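Local structure of phosphodiesterase (Candida albicans, 6CPU) at residues A[283-288]-A[459-464]. The protein belongs to the cyclic nucleotide phosphodiesterase family, whose helical, metal-binding domain is of the HD type, and holds zinc and magnesium ions. Residues are numbered along the deposited sequence; the frame is centred on the assembly and turned at random.
With ZN (zinc ion), chain B.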
ATOM      1  N   LEU A 283      -3.397  -2.547  -7.782  1.00 21.50           N
ATOM      2  CA  LEU A 283      -3.279  -3.983  -8.021  1.00 21.19           C
ATOM      3  C   LEU A 283      -4.471  -4.483  -8.861  1.00 21.65           C
ATOM      4  O   LEU A 283      -4.306  -5.237  -9.829  1.00 21.04           O
ATOM      5  CB  LEU A 283      -3.228  -4.731  -6.679  1.00 21.46           C
ATOM      6  CG  LEU A 283      -3.452  -6.242  -6.687  1.00 22.08           C
ATOM      7  CD1 LEU A 283      -2.352  -6.940  -7.458  1.00 22.91           C
ATOM      8  CD2 LEU A 283      -3.526  -6.791  -5.272  1.00 22.99           C
ATOM      9  N   GLN A 284      -5.655  -4.048  -8.472  1.00 24.05           N
ATOM     10  CA  GLN A 284      -6.896  -4.461  -9.139  1.00 26.00           C
ATOM     11  C   GLN A 284      -6.970  -3.960 -10.582  1.00 26.64           C
ATOM     12  O   GLN A 284      -7.463  -4.679 -11.455  1.00 26.12           O
ATOM     13  CB  GLN A 284      -8.098  -3.978  -8.339  1.00 26.13           C
ATOM     14  CG  GLN A 284      -9.427  -4.634  -8.729  1.00 26.91           C
ATOM     15  CD  GLN A 284     -10.264  -3.805  -9.705  1.00 28.22           C
ATOM     16  OE1 GLN A 284      -9.856  -2.723 -10.163  1.00 25.77           O
ATOM     17  NE2 GLN A 284     -11.473  -4.291  -9.980  1.00 27.72           N
ATOM     18  N   ALA A 285      -6.500  -2.734 -10.824  1.00 26.73           N
ATOM     19  CA  ALA A 285      -6.361  -2.217 -12.196  1.00 27.95           C
ATOM     20  C   ALA A 285      -5.437  -3.099 -13.008  1.00 29.02           C
ATOM     21  O   ALA A 285      -5.801  -3.545 -14.098  1.00 29.37           O
ATOM     22  CB  ALA A 285      -5.858  -0.785 -12.189  1.00 28.06           C
ATOM     23  N   CYS A 286      -4.245  -3.367 -12.477  1.00 28.80           N
ATOM     24  CA  CYS A 286      -3.307  -4.296 -13.129  1.00 30.29           C
ATOM     25  C   CYS A 286      -3.968  -5.639 -13.396  1.00 29.46           C
ATOM     26  O   CYS A 286      -3.810  -6.225 -14.474  1.00 28.40           O
ATOM     27  CB  CYS A 286      -2.065  -4.539 -12.267  1.00 33.26           C
ATOM     28  SG  CYS A 286      -0.777  -3.300 -12.457  1.00 38.77           S
ATOM     29  N   PHE A 287      -4.687  -6.127 -12.393  1.00 28.22           N
ATOM     30  CA  PHE A 287      -5.383  -7.408 -12.488  1.00 28.03           C
ATOM     31  C   PHE A 287      -6.332  -7.423 -13.700  1.00 28.45           C
ATOM     32  O   PHE A 287      -6.300  -8.352 -14.505  1.00 31.04           O
ATOM     33  CB  PHE A 287      -6.143  -7.671 -11.193  1.00 27.31           C
ATOM     34  CG  PHE A 287      -6.614  -9.084 -11.029  1.00 26.81           C
ATOM     35  CD1 PHE A 287      -5.707 -10.110 -10.855  1.00 26.64           C
ATOM     36  CD2 PHE A 287      -7.967  -9.380 -11.013  1.00 27.48           C
ATOM     37  CE1 PHE A 287      -6.127 -11.414 -10.682  1.00 27.58           C
ATOM     38  CE2 PHE A 287      -8.403 -10.688 -10.836  1.00 27.68           C
ATOM     39  CZ  PHE A 287      -7.480 -11.706 -10.677  1.00 27.74           C
ATOM     40  N   HIS A 288      -7.138  -6.377 -13.841  1.00 28.93           N
ATOM     41  CA  HIS A 288      -8.041  -6.273 -15.001  1.00 31.16           C
ATOM     42  C   HIS A 288      -7.286  -6.145 -16.330  1.00 33.41           C
ATOM     43  O   HIS A 288      -7.628  -6.847 -17.295  1.00 32.51           O
ATOM     44  CB  HIS A 288      -9.046  -5.139 -14.834  1.00 30.87           C
ATOM     45  CG  HIS A 288     -10.303  -5.553 -14.135  1.00 32.66           C
ATOM     46  ND1 HIS A 288     -11.540  -5.523 -14.745  1.00 31.29           N
ATOM     47  CD2 HIS A 288     -10.511  -6.029 -12.883  1.00 31.61           C
ATOM     48  CE1 HIS A 288     -12.456  -5.956 -13.898  1.00 32.28           C
ATOM     49  NE2 HIS A 288     -11.858  -6.261 -12.756  1.00 33.74           N
ATOM     50  N   LYS A 459       2.352   1.821 -14.655  1.00 28.21           N
ATOM     51  CA  LYS A 459       2.117   3.267 -14.798  1.00 28.98           C
ATOM     52  C   LYS A 459       0.653   3.587 -15.030  1.00 28.26           C
ATOM     53  O   LYS A 459       0.104   4.516 -14.434  1.00 29.29           O
ATOM     54  CB  LYS A 459       2.943   3.859 -15.942  1.00 30.22           C
ATOM     55  CG  LYS A 459       4.365   4.212 -15.548  1.00 30.84           C
ATOM     56  CD  LYS A 459       5.180   4.735 -16.729  1.00 31.36           C
ATOM     57  CE  LYS A 459       4.637   6.057 -17.245  1.00 31.48           C
ATOM     58  NZ  LYS A 459       4.437   7.067 -16.172  1.00 32.71           N
ATOM     59  N   CYS A 460       0.036   2.832 -15.931  1.00 31.10           N
ATOM     60  CA  CYS A 460      -1.377   3.030 -16.262  1.00 30.95           C
ATOM     61  C   CYS A 460      -2.246   2.745 -15.032  1.00 29.27           C
ATOM     62  O   CYS A 460      -3.127   3.534 -14.683  1.00 30.75           O
ATOM     63  CB  CYS A 460      -1.772   2.139 -17.441  1.00 32.25           C
ATOM     64  SG  CYS A 460      -1.184   2.751 -19.053  1.00 35.89           S
ATOM     65  N   ALA A 461      -1.963   1.635 -14.359  1.00 28.17           N
ATOM     66  CA  ALA A 461      -2.685   1.268 -13.126  1.00 26.61           C
ATOM     67  C   ALA A 461      -2.571   2.343 -12.056  1.00 27.85           C
ATOM     68  O   ALA A 461      -3.567   2.723 -11.435  1.00 27.82           O
ATOM     69  CB  ALA A 461      -2.175  -0.061 -12.598  1.00 27.05           C
ATOM     70  N   ASP A 462      -1.356   2.851 -11.845  1.00 27.09           N
ATOM     71  CA  ASP A 462      -1.138   3.862 -10.814  1.00 28.27           C
ATOM     72  C   ASP A 462      -1.933   5.150 -11.053  1.00 29.50           C
ATOM     73  O   ASP A 462      -2.370   5.793 -10.094  1.00 29.82           O
ATOM     74  CB  ASP A 462       0.350   4.174 -10.694  1.00 29.45           C
ATOM     75  CG  ASP A 462       0.690   4.976  -9.452  1.00 30.87           C
ATOM     76  OD1 ASP A 462       0.064   4.794  -8.369  1.00 30.52           O
ATOM     77  OD2 ASP A 462       1.619   5.792  -9.578  1.00 33.99           O
ATOM     78  N   ILE A 463      -2.126   5.535 -12.319  1.00 28.62           N
ATOM     79  CA  ILE A 463      -2.886   6.759 -12.631  1.00 29.14           C
ATOM     80  C   ILE A 463      -4.267   6.441 -13.219  1.00 30.77           C
ATOM     81  O   ILE A 463      -4.814   7.221 -14.004  1.00 30.43           O
ATOM     82  CB  ILE A 463      -2.095   7.727 -13.560  1.00 30.25           C
ATOM     83  CG1 ILE A 463      -1.833   7.115 -14.940  1.00 31.24           C
ATOM     84  CG2 ILE A 463      -0.777   8.129 -12.915  1.00 30.59           C
ATOM     85  CD1 ILE A 463      -1.553   8.161 -16.004  1.00 34.14           C
ATOM     86  N   SER A 464      -4.848   5.317 -12.803  1.00 31.23           N
ATOM     87  CA  SER A 464      -6.085   4.813 -13.410  1.00 30.92           C
ATOM     88  C   SER A 464      -7.360   5.457 -12.875  1.00 30.83           C
ATOM     89  O   SER A 464      -8.449   5.152 -13.375  1.00 33.21           O
ATOM     90  CB  SER A 464      -6.158   3.291 -13.251  1.00 31.64           C
ATOM     91  OG  SER A 464      -6.303   2.935 -11.885  1.00 32.90           O
TER
HETATM   92 ZN    ZN B 601       0.644   4.985  -6.389  1.00 34.92          ZN
HETATM   93  O   HOH W   1       2.590   5.639  -7.076  1.00 30.21           O
HETATM   94  O   HOH W   2       0.173   7.144  -6.321  1.00 34.55           O
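A285 and A461 meet methyl to methyl where helices 276-292 and 446-462 pack against each other, their CB atoms 3.8 Å apart. With so little side chain between them the backbones come close, and the CA atoms of A285 and A461 are separated by 5.2 Å. C286 extends the apolar patch: chi1 of -84° sets SG anti to its own carbonyl carbon and brings the sulfur against the A461 methyl, at 3.5 Å from SG to CB. The same cysteine also packs on L342, L343 and A346 of helix 336-348, tying the pair to a third helix.

The polar element lies beyond the last helical turn of 446-462. I463 is the first residue to leave helical geometry, and S464 folds back so that its OG donates to the A461 carbonyl oxygen at 2.8 Å. The donor is tilted 19° from the carbonyl plane, and the S464 backbone N gives the same oxygen a second bond. Thus held, the hydroxyl presents OG to the A285 methyl at 3.8 Å, a van der Waals contact; no hydrogen bond crosses between the segments.

D462 directs its CB away from 283-288. Its CG is anti to the backbone N (chi1 -167°), and OD1 binds the zinc ion at 2.1 Å while OD2 accepts from a zinc-bound water. H278, from helix 276-292, shares the metal with D462, H349 and D350. The alanine contact thus joins the helix carrying H278 to the one ending in D462, beside the two-histidine, two-aspartate metal site that is the hallmark of the HD-type phosphodiesterase domain.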